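Local coordinates for protein luciferase-like enzymeAMP-CoA-ligase (Zophobas atratus, PDB 4W8O) that probably activates carboxylic acids with ATP as an AMP/CoA-ligase, and is a luciferase-like relative of beetle luciferases from a nonluminescent mealworm, at residues I38-D43 and M258-Y262; E253-I259 and R285-F291. All coordinates share one frame; numbering follows the deposited sequence.

Contact 1 of 2, residues I38-D43 and M258-Y262; sequences IDGDLD and MIEKY
Tyr262 OH donates to Asp43 OD1 at 2.7 Å, the one hydrogen bond between 38-43 and 258-262. The hydroxyl comes from above the carboxylate, 40° out of its plane, while OD1 itself lies at the rim of the phenol ring, near the ring plane. Because chi1 of Asp43 (-169°) sets CG opposite its backbone N, the carboxylate swings toward the helix, where OD2 also faces Lys261 NZ in a long salt bridge of 3.9 Å. Ile38 CG2 lies over one face of the Tyr262 ring, offset toward its rim, in a CH-pi contact 4.0 Å from the centroid; Lys261 CG lies over the opposite face, so the ring is held between a strand residue and its own helix neighbour. Met258, extended beyond CG, runs its thioether to the turn, with CE 3.5 Å from Gly40 O. Asp39 shapes that turn from within: OD1 accepts from Asp41 N, an Asx turn, and also from Leu42 N three residues on. Asp41 OD2 instead bonds Arg248 N. The contact thus sets the C-terminal part of helix 252-262 against the turn between antiparallel strands 35-39 and 44-47, with 44-47 at one edge of the mixed sheet and 243-246 on the other side of 35-39.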
loop_
_atom_site.group_PDB
_atom_site.type_symbol
_atom_site.label_atom_id
_atom_site.label_comp_id
_atom_site.label_asym_id
_atom_site.label_seq_id
_atom_site.Cartn_x
_atom_site.Cartn_y
_atom_site.Cartn_z
ATOM N N ILE A 38 -3.405 -15.018 -5.399
ATOM C CA ILE A 38 -3.276 -15.693 -6.681
ATOM C C ILE A 38 -2.153 -15.023 -7.474
ATOM O O ILE A 38 -2.198 -13.813 -7.705
ATOM C CB ILE A 38 -4.575 -15.599 -7.517
ATOM C CG1 ILE A 38 -5.756 -16.245 -6.780
ATOM C CG2 ILE A 38 -4.384 -16.266 -8.880
ATOM C CD1 ILE A 38 -7.057 -16.218 -7.568
ATOM N N ASP A 39 -1.162 -15.819 -7.878
ATOM C CA ASP A 39 -0.185 -15.418 -8.880
ATOM C C ASP A 39 -0.797 -15.522 -10.285
ATOM O O ASP A 39 -0.897 -16.610 -10.855
ATOM C CB ASP A 39 1.056 -16.304 -8.784
ATOM C CG ASP A 39 2.206 -15.799 -9.636
ATOM O OD1 ASP A 39 1.966 -15.264 -10.739
ATOM O OD2 ASP A 39 3.363 -15.955 -9.204
ATOM N N GLY A 40 -1.187 -14.382 -10.842
ATOM C CA GLY A 40 -1.774 -14.330 -12.180
ATOM C C GLY A 40 -0.886 -14.841 -13.307
ATOM O O GLY A 40 -1.390 -15.293 -14.332
ATOM N N ASP A 41 0.428 -14.764 -13.135
ATOM C CA ASP A 41 1.358 -15.228 -14.160
ATOM C C ASP A 41 1.467 -16.747 -14.191
ATOM O O ASP A 41 1.445 -17.351 -15.260
ATOM C CB ASP A 41 2.746 -14.626 -13.939
ATOM C CG ASP A 41 2.785 -13.138 -14.199
ATOM O OD1 ASP A 41 2.163 -12.681 -15.173
ATOM O OD2 ASP A 41 3.463 -12.421 -13.440
ATOM N N LEU A 42 1.593 -17.354 -13.017
ATOM C CA LEU A 42 1.776 -18.800 -12.895
ATOM C C LEU A 42 0.477 -19.576 -12.729
ATOM O O LEU A 42 0.484 -20.806 -12.828
ATOM C CB LEU A 42 2.687 -19.119 -11.708
ATOM C CG LEU A 42 4.105 -18.551 -11.776
ATOM C CD1 LEU A 42 4.866 -18.931 -10.515
ATOM C CD2 LEU A 42 4.837 -19.029 -13.026
ATOM N N ASP A 43 -0.627 -18.871 -12.479
ATOM C CA ASP A 43 -1.922 -19.500 -12.200
ATOM C C ASP A 43 -1.815 -20.468 -11.021
ATOM O O ASP A 43 -2.273 -21.606 -11.089
ATOM C CB ASP A 43 -2.475 -20.202 -13.456
ATOM C CG ASP A 43 -3.926 -20.650 -13.301
ATOM O OD1 ASP A 43 -4.692 -20.001 -12.560
ATOM O OD2 ASP A 43 -4.301 -21.661 -13.934
ATOM N N MET A 258 -6.910 -12.078 -17.540
ATOM C CA MET A 258 -6.957 -12.339 -16.095
ATOM C C MET A 258 -8.304 -11.943 -15.495
ATOM O O MET A 258 -8.833 -12.659 -14.651
ATOM C CB MET A 258 -5.810 -11.633 -15.356
ATOM C CG MET A 258 -4.454 -12.299 -15.525
ATOM S SD MET A 258 -3.127 -11.460 -14.621
ATOM C CE MET A 258 -1.694 -12.045 -15.534
ATOM N N ILE A 259 -8.861 -10.817 -15.939
ATOM C CA ILE A 259 -10.202 -10.392 -15.499
ATOM C C ILE A 259 -11.239 -11.463 -15.820
ATOM O O ILE A 259 -12.098 -11.782 -14.990
ATOM C CB ILE A 259 -10.629 -9.048 -16.129
ATOM C CG1 ILE A 259 -9.790 -7.910 -15.541
ATOM C CG2 ILE A 259 -12.109 -8.779 -15.879
ATOM C CD1 ILE A 259 -9.869 -6.619 -16.322
ATOM N N GLU A 260 -11.153 -12.014 -17.025
ATOM C CA GLU A 260 -12.003 -13.127 -17.417
ATOM C C GLU A 260 -11.704 -14.389 -16.605
ATOM O O GLU A 260 -12.621 -15.010 -16.058
ATOM C CB GLU A 260 -11.798 -13.429 -18.891
ATOM C CG GLU A 260 -12.743 -14.471 -19.449
ATOM C CD GLU A 260 -12.629 -14.572 -20.948
ATOM O OE1 GLU A 260 -13.540 -14.084 -21.636
ATOM O OE2 GLU A 260 -11.612 -15.105 -21.432
ATOM N N LYS A 261 -10.425 -14.760 -16.540
ATOM C CA LYS A 261 -10.012 -16.036 -15.948
ATOM C C LYS A 261 -10.295 -16.151 -14.452
ATOM O O LYS A 261 -10.706 -17.209 -13.986
ATOM C CB LYS A 261 -8.522 -16.300 -16.200
ATOM C CG LYS A 261 -8.053 -17.670 -15.720
ATOM C CD LYS A 261 -6.630 -17.980 -16.156
ATOM C CE LYS A 261 -6.230 -19.396 -15.777
ATOM N NZ LYS A 261 -6.997 -20.442 -16.526
ATOM N N TYR A 262 -10.055 -15.082 -13.703
ATOM C CA TYR A 262 -10.241 -15.113 -12.250
ATOM C C TYR A 262 -11.515 -14.394 -11.807
ATOM O O TYR A 262 -11.807 -14.343 -10.615
ATOM C CB TYR A 262 -9.009 -14.528 -11.546
ATOM C CG TYR A 262 -7.737 -15.263 -11.909
ATOM C CD1 TYR A 262 -7.543 -16.580 -11.515
ATOM C CD2 TYR A 262 -6.743 -14.651 -12.670
ATOM C CE1 TYR A 262 -6.390 -17.271 -11.853
ATOM C CE2 TYR A 262 -5.585 -15.333 -13.016
ATOM C CZ TYR A 262 -5.416 -16.642 -12.608
ATOM O OH TYR A 262 -4.276 -17.334 -12.945
#

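Contact 2 of 2, residues E253-I259 and R285-F291; sequences EKTLQMI and RYDLSSF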
loop_
_atom_site.group_PDB
_atom_site.type_symbol
_atom_site.label_atom_id
_atom_site.label_comp_id
_atom_site.label_asym_id
_atom_site.label_seq_id
_atom_site.Cartn_x
_atom_site.Cartn_y
_atom_site.Cartn_z
ATOM N N GLU A 253 -3.666 -7.112 -23.094
ATOM C CA GLU A 253 -4.313 -8.373 -23.426
ATOM C C GLU A 253 -4.362 -9.321 -22.230
ATOM O O GLU A 253 -5.418 -9.864 -21.892
ATOM C CB GLU A 253 -3.549 -9.045 -24.562
ATOM C CG GLU A 253 -4.338 -10.120 -25.276
ATOM C CD GLU A 253 -5.169 -9.576 -26.419
ATOM O OE1 GLU A 253 -6.261 -10.128 -26.665
ATOM O OE2 GLU A 253 -4.730 -8.607 -27.080
ATOM N N LYS A 254 -3.208 -9.518 -21.596
ATOM C CA LYS A 254 -3.110 -10.450 -20.475
ATOM C C LYS A 254 -3.955 -9.981 -19.293
ATOM O O LYS A 254 -4.506 -10.800 -18.573
ATOM C CB LYS A 254 -1.650 -10.665 -20.058
ATOM C CG LYS A 254 -0.769 -11.153 -21.202
ATOM C CD LYS A 254 0.190 -12.265 -20.798
ATOM C CE LYS A 254 0.709 -13.008 -22.026
ATOM N NZ LYS A 254 1.366 -14.299 -21.674
ATOM N N THR A 255 -4.069 -8.669 -19.109
ATOM C CA THR A 255 -4.887 -8.129 -18.033
ATOM C C THR A 255 -6.365 -8.452 -18.277
ATOM O O THR A 255 -7.066 -8.867 -17.361
ATOM C CB THR A 255 -4.699 -6.608 -17.873
ATOM O OG1 THR A 255 -3.335 -6.314 -17.560
ATOM C CG2 THR A 255 -5.584 -6.067 -16.763
ATOM N N LEU A 256 -6.834 -8.282 -19.513
ATOM C CA LEU A 256 -8.218 -8.631 -19.841
ATOM C C LEU A 256 -8.464 -10.129 -19.677
ATOM O O LEU A 256 -9.509 -10.537 -19.171
ATOM C CB LEU A 256 -8.593 -8.166 -21.250
ATOM C CG LEU A 256 -8.559 -6.652 -21.502
ATOM C CD1 LEU A 256 -9.166 -6.337 -22.863
ATOM C CD2 LEU A 256 -9.283 -5.877 -20.413
ATOM N N GLN A 257 -7.495 -10.943 -20.085
ATOM C CA GLN A 257 -7.570 -12.393 -19.870
ATOM C C GLN A 257 -7.694 -12.745 -18.383
ATOM O O GLN A 257 -8.487 -13.619 -18.013
ATOM C CB GLN A 257 -6.347 -13.095 -20.460
ATOM C CG GLN A 257 -6.336 -13.139 -21.979
ATOM C CD GLN A 257 -4.954 -13.407 -22.557
ATOM O OE1 GLN A 257 -4.039 -13.846 -21.859
ATOM N NE2 GLN A 257 -4.802 -13.145 -23.843
ATOM N N MET A 258 -6.910 -12.078 -17.540
ATOM C CA MET A 258 -6.957 -12.339 -16.095
ATOM C C MET A 258 -8.304 -11.943 -15.495
ATOM O O MET A 258 -8.833 -12.659 -14.651
ATOM C CB MET A 258 -5.810 -11.633 -15.356
ATOM C CG MET A 258 -4.454 -12.299 -15.525
ATOM S SD MET A 258 -3.127 -11.460 -14.621
ATOM C CE MET A 258 -1.694 -12.045 -15.534
ATOM N N ILE A 259 -8.861 -10.817 -15.939
ATOM C CA ILE A 259 -10.202 -10.392 -15.499
ATOM C C ILE A 259 -11.239 -11.463 -15.820
ATOM O O ILE A 259 -12.098 -11.782 -14.990
ATOM C CB ILE A 259 -10.629 -9.048 -16.129
ATOM C CG1 ILE A 259 -9.790 -7.910 -15.541
ATOM C CG2 ILE A 259 -12.109 -8.779 -15.879
ATOM C CD1 ILE A 259 -9.869 -6.619 -16.322
ATOM N N ARG A 285 -14.553 -9.826 -27.201
ATOM C CA ARG A 285 -14.201 -11.249 -27.159
ATOM C C ARG A 285 -13.775 -11.729 -25.760
ATOM O O ARG A 285 -13.615 -12.929 -25.545
ATOM C CB ARG A 285 -13.137 -11.585 -28.220
ATOM C CG ARG A 285 -11.740 -11.043 -27.948
ATOM C CD ARG A 285 -10.935 -10.871 -29.234
ATOM N NE ARG A 285 -9.912 -9.829 -29.099
ATOM C CZ ARG A 285 -8.669 -10.012 -28.647
ATOM N NH1 ARG A 285 -7.841 -8.972 -28.576
ATOM N NH2 ARG A 285 -8.235 -11.209 -28.258
ATOM N N TYR A 286 -13.592 -10.798 -24.822
ATOM C CA TYR A 286 -13.385 -11.134 -23.412
ATOM C C TYR A 286 -14.654 -10.908 -22.604
ATOM O O TYR A 286 -15.347 -9.914 -22.789
ATOM C CB TYR A 286 -12.243 -10.303 -22.824
ATOM C CG TYR A 286 -10.917 -10.672 -23.417
ATOM C CD1 TYR A 286 -10.319 -11.882 -23.099
ATOM C CD2 TYR A 286 -10.276 -9.837 -24.321
ATOM C CE1 TYR A 286 -9.113 -12.250 -23.652
ATOM C CE2 TYR A 286 -9.062 -10.195 -24.882
ATOM C CZ TYR A 286 -8.487 -11.406 -24.542
ATOM O OH TYR A 286 -7.281 -11.781 -25.080
ATOM N N ASP A 287 -14.954 -11.852 -21.721
ATOM C CA ASP A 287 -16.041 -11.707 -20.766
ATOM C C ASP A 287 -15.518 -10.909 -19.580
ATOM O O ASP A 287 -14.791 -11.434 -18.736
ATOM C CB ASP A 287 -16.547 -13.082 -20.324
ATOM C CG ASP A 287 -17.650 -13.005 -19.279
ATOM O OD1 ASP A 287 -18.126 -11.903 -18.947
ATOM O OD2 ASP A 287 -18.044 -14.074 -18.779
ATOM N N LEU A 288 -15.892 -9.636 -19.533
ATOM C CA LEU A 288 -15.444 -8.723 -18.494
ATOM C C LEU A 288 -16.564 -8.368 -17.524
ATOM O O LEU A 288 -16.446 -7.395 -16.784
ATOM C CB LEU A 288 -14.921 -7.437 -19.139
ATOM C CG LEU A 288 -13.880 -7.612 -20.247
ATOM C CD1 LEU A 288 -13.541 -6.256 -20.844
ATOM C CD2 LEU A 288 -12.633 -8.319 -19.723
ATOM N N SER A 289 -17.638 -9.156 -17.507
ATOM C CA SER A 289 -18.844 -8.792 -16.747
ATOM C C SER A 289 -18.664 -8.826 -15.225
ATOM O O SER A 289 -19.464 -8.235 -14.510
ATOM C CB SER A 289 -20.041 -9.668 -17.152
ATOM O OG SER A 289 -19.785 -11.036 -16.896
ATOM N N SER A 290 -17.625 -9.506 -14.737
ATOM C CA SER A 290 -17.326 -9.545 -13.303
ATOM C C SER A 290 -16.719 -8.240 -12.778
ATOM O O SER A 290 -16.717 -7.995 -11.573
ATOM C CB SER A 290 -16.353 -10.691 -13.003
ATOM O OG SER A 290 -15.052 -10.410 -13.518
ATOM N N PHE A 291 -16.182 -7.421 -13.678
ATOM C CA PHE A 291 -15.374 -6.266 -13.282
ATOM C C PHE A 291 -16.242 -5.104 -12.817
ATOM O O PHE A 291 -17.159 -4.700 -13.522
ATOM C CB PHE A 291 -14.494 -5.832 -14.450
ATOM C CG PHE A 291 -13.392 -4.891 -14.061
ATOM C CD1 PHE A 291 -12.285 -5.353 -13.354
ATOM C CD2 PHE A 291 -13.447 -3.551 -14.414
ATOM C CE1 PHE A 291 -11.261 -4.493 -13.003
ATOM C CE2 PHE A 291 -12.427 -2.685 -14.063
ATOM C CZ PHE A 291 -11.333 -3.157 -13.352
#
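Polar contacts between 253-259 and 285-291 gather round Glu253 OE1 and the Tyr286 hydroxyl. Tyr286 OH donates to the anti lone pair of Glu253 OE1 at 2.5 Å, and Gln257 NE2 gives a straight bond of 3.1 Å to the same Tyr286 OH, which lies almost in the plane of the Gln257 amide. Arg285 adds a salt bridge: NH1, 2.7 Å from Glu253 OE1, and NH2 both converge on that oxygen through bent, weak bonds, the carboxylate and guanidinium planes 32° apart. A bend at chi2 (88°) turns the Glu253 carboxylate to these partners.

Aromatic and apolar contacts follow along the helix. Leu256 CB sits over one face of the Tyr286 ring, 4.1 Å from its centroid. Farther on, Leu288 CD2 packs on Ile259 CG2 at 3.9 Å, and Ile259 CD1 reaches Phe291 CD1 at 4.0 Å. Ser290 OG bonds Leu264 O.

Within the loop, Asp287 OD1 accepts from Ser289 N, an Asx turn, and also from Ser289 OG; a type I beta turn from Leu288 to Phe291 overlaps it. Helix 252-262 connects parallel strands 243-246 and 266-268, a beta-alpha-beta crossover in the mixed sheet of the AMP-binding (ANL) fold, and 285-291 packs on it ahead of strand 293-297.

Followed from the N terminus, the chain first lays down the end of strand 35-39 and its turn, and contact 1 closes a loop of 214 residues when helix 252-262 reaches that turn. Contact 2 then closes a much shorter loop of 25 residues, through strand 266-268 and helix 274-278, onto the same helix. The two loops are consecutive and meet at the helix, where Met258 serves contact 1 and Ile259 contact 2, though both lie in the two ranges; the contact centres are about 10 Å apart. Glu260 OE1 probably hydrogen-bonds Asp287 N at 2.6 Å, linking them directly. Helix 252-262 thereby joins the 35-39/44-47 strand pair to the loop leading into strand 293-297 of the same mixed sheet.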